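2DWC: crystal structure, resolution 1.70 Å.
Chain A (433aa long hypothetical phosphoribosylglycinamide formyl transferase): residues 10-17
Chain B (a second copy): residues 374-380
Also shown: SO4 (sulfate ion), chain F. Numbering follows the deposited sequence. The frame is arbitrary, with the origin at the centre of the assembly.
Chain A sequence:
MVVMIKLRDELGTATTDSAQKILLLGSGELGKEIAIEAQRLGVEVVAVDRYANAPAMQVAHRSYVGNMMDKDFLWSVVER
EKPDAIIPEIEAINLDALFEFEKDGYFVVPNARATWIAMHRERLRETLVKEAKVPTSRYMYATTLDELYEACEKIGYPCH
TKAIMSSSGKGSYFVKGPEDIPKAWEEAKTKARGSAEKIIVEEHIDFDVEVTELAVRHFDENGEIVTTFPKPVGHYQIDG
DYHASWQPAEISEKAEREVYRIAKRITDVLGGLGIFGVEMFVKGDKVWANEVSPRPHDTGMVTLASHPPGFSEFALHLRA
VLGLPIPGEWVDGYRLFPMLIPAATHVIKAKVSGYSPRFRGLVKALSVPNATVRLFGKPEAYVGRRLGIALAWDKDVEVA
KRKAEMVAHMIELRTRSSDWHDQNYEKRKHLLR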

# COMPACT_ATOMS: atom_id res chain seq x y z
N GLU A 10 16.37 15.10 -0.53
CA GLU A 10 17.09 13.88 -0.87
C GLU A 10 16.72 12.73 0.06
O GLU A 10 16.33 12.98 1.18
N LEU A 11 16.77 11.52 -0.47
CA LEU A 11 16.61 10.34 0.39
C LEU A 11 17.67 9.31 0.00
O LEU A 11 18.00 9.14 -1.19
N GLY A 12 18.19 8.63 1.03
CA GLY A 12 19.12 7.52 0.78
C GLY A 12 18.36 6.19 0.78
O GLY A 12 17.15 6.16 0.62
N THR A 13 19.04 5.07 1.02
CA THR A 13 18.40 3.76 0.90
C THR A 13 18.49 2.92 2.19
O THR A 13 19.57 2.70 2.72
N ALA A 14 17.34 2.46 2.67
CA ALA A 14 17.28 1.61 3.87
C ALA A 14 18.26 0.43 3.74
O ALA A 14 18.47 -0.12 2.64
N THR A 15 18.80 0.05 4.90
CA THR A 15 19.75 -1.05 5.08
C THR A 15 21.19 -0.68 4.65
O THR A 15 22.09 -1.48 4.87
N THR A 16 21.38 0.52 4.07
CA THR A 16 22.74 0.97 3.67
C THR A 16 23.10 2.19 4.52
O THR A 16 22.22 2.72 5.24
N ASP A 17 24.33 2.68 4.39
CA ASP A 17 24.72 3.80 5.22
C ASP A 17 24.09 5.12 4.76
O ASP A 17 24.20 6.12 5.47
N ARG B 374 7.93 5.75 -5.86
CA ARG B 374 8.18 4.56 -5.02
C ARG B 374 9.64 4.26 -5.29
O ARG B 374 10.07 4.20 -6.47
N LEU B 375 10.42 4.10 -4.20
CA LEU B 375 11.86 3.86 -4.32
C LEU B 375 11.98 2.46 -3.74
O LEU B 375 11.54 2.22 -2.59
N PHE B 376 12.65 1.58 -4.48
CA PHE B 376 12.58 0.16 -4.14
C PHE B 376 13.41 -0.34 -3.02
O PHE B 376 13.15 -1.44 -2.54
N GLY B 377 14.39 0.43 -2.57
CA GLY B 377 15.18 -0.09 -1.47
C GLY B 377 16.36 -0.95 -1.86
O GLY B 377 16.97 -1.58 -0.99
N LYS B 378 16.71 -0.99 -3.15
CA LYS B 378 17.82 -1.87 -3.57
C LYS B 378 19.10 -1.28 -2.98
O LYS B 378 19.40 -0.13 -3.18
N PRO B 379 19.88 -2.11 -2.29
CA PRO B 379 21.11 -1.62 -1.65
C PRO B 379 22.26 -1.25 -2.53
O PRO B 379 23.18 -0.55 -2.09
N GLU B 380 22.22 -1.70 -3.77
CA GLU B 380 23.31 -1.39 -4.68
C GLU B 380 22.75 -1.10 -6.06
O GLU B 380 21.74 -1.68 -6.47

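The contact between these two copies of the chain is small, burying 248 Å² summed over both sides, and no direct hydrogen bond crosses it. The contact consists of van der Waals packing and a water bridge; the closest CA pair of the register is T13(A) CA and G377(B) CA, 5.6 Å apart.

The apolar packing falls into two places. At one, L11(A) and L375(B) both send CA-to-CB toward the opposite stretch, and both adopt chi1 m, chi2 t. Their CD1 methyls meet at 4.0 Å, a normal distance for two methyl groups. At the other, P379(B) receives three threonines of chain A. T16(A), with chi1 at 78° (p), brings CG2 to 3.7 Å from both CA and CB of P379(B). T15(A), also p, points toward chain B and places OG1 4.1 Å from P379(B) CB, too far for more than loose contact and with a carbon as neighbour. T13(A) CG2 lies 4.2 Å from P379(B) CA. The proline, its ring C-gamma endo, directs CA-to-CB sideways.

T13(A) is the most heavily covered residue, losing 45 Å² to chain B. Its m rotamer (chi1 -62°) sets CG2 against backbone carbonyls, 3.5 Å from G377(B) O and 3.3 Å from K378(B) O. G377(B) has phi/psi of 88/10, where a CB would be jammed against the carbonyl O of the preceding residue; this backbone alone calls for glycine.

Polar linkage across the contact is indirect. Water 1 donates to T13(A) OG1 at 2.8 Å and to K378(B) O at 2.7 Å, so the same carbonyl that CG2 of T13(A) touches is bridged to the hydroxyl of that residue. Within chain A, a type II turn from T13(A) to T16(A) presents the threonines: T16(A) N donates to T13(A) O at 3.1 Å, and T16(A) OG1 donates to the same T13(A) O at 2.8 Å. T15(A) OG1 donates to A14(A) O at 2.6 Å.

The remaining side chains contribute little. CA-to-CB points away in F376(B), K378(B) and E380(B), and the side chains of E10(A), D17(A) and R374(B) are out of reach. K378(B) is extended, with chi1 m and chi2 to chi4 all t, and its NZ donates to O4 of the sulfate at 2.6 Å. That ion, probably from the crystallisation liquor, binds the lysine without bridging the stretches.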

# COMPACT_ATOMS: atom_id res chain seq x y z
CB GLU A 10 18.60 14.16 -0.70
CG GLU A 10 19.59 12.96 -0.85
CD GLU A 10 19.88 12.21 0.45
OE1 GLU A 10 19.53 12.69 1.55
OE2 GLU A 10 20.48 11.12 0.37
CB LEU A 11 15.23 9.66 0.19
CG LEU A 11 14.01 10.31 0.81
CD1 LEU A 11 12.77 9.61 0.24
CD2 LEU A 11 14.05 10.21 2.34
CB THR A 13 19.11 2.97 -0.23
OG1 THR A 13 18.93 3.70 -1.46
CG2 THR A 13 18.56 1.50 -0.39
CB ALA A 14 15.84 1.08 4.03
CB THR A 15 19.34 -2.42 4.39
OG1 THR A 15 19.62 -2.38 2.99
CG2 THR A 15 17.82 -2.77 4.63
CB THR A 16 22.81 1.37 2.17
OG1 THR A 16 22.23 2.69 1.98
CG2 THR A 16 22.04 0.34 1.31
CB ASP A 17 26.26 3.94 5.27
CG ASP A 17 26.82 4.46 3.97
OD1 ASP A 17 27.23 5.63 3.96
OD2 ASP A 17 26.83 3.74 2.97
CB ARG B 374 7.28 3.36 -5.39
CG ARG B 374 6.04 3.27 -4.49
CD ARG B 374 4.88 4.08 -4.96
NE ARG B 374 3.78 4.02 -3.99
CZ ARG B 374 3.72 4.79 -2.89
NH1 ARG B 374 4.70 5.67 -2.64
NH2 ARG B 374 2.72 4.67 -2.02
CB LEU B 375 12.61 4.91 -3.50
CG LEU B 375 12.35 6.36 -4.01
CD1 LEU B 375 13.08 7.39 -3.08
CD2 LEU B 375 12.93 6.51 -5.45
CB PHE B 376 12.83 -0.71 -5.39
CG PHE B 376 11.94 -0.36 -6.59
CD1 PHE B 376 10.62 0.07 -6.41
CD2 PHE B 376 12.43 -0.53 -7.90
CE1 PHE B 376 9.78 0.33 -7.52
CE2 PHE B 376 11.60 -0.28 -8.99
CZ PHE B 376 10.30 0.14 -8.80
CB LYS B 378 17.91 -1.94 -5.10
CG LYS B 378 16.69 -2.66 -5.66
CD LYS B 378 16.69 -2.69 -7.20
CE LYS B 378 15.37 -3.36 -7.65
NZ LYS B 378 15.35 -3.57 -9.15
CB PRO B 379 21.50 -2.73 -0.65
CG PRO B 379 20.70 -3.93 -1.04
CD PRO B 379 19.60 -3.52 -2.01
CB GLU B 380 24.27 -2.59 -4.76
CG GLU B 380 25.25 -2.45 -5.92
CD GLU B 380 26.44 -3.41 -5.85
OE1 GLU B 380 27.33 -3.30 -6.71
OE2 GLU B 380 26.48 -4.26 -4.95
S SO4 F . 17.53 -6.58 -10.42
O1 SO4 F . 18.69 -6.47 -11.37
O2 SO4 F . 16.37 -7.20 -11.14
O3 SO4 F . 17.94 -7.43 -9.25
O4 SO4 F . 17.17 -5.21 -9.93
O HOH W 1 18.17 2.18 -3.74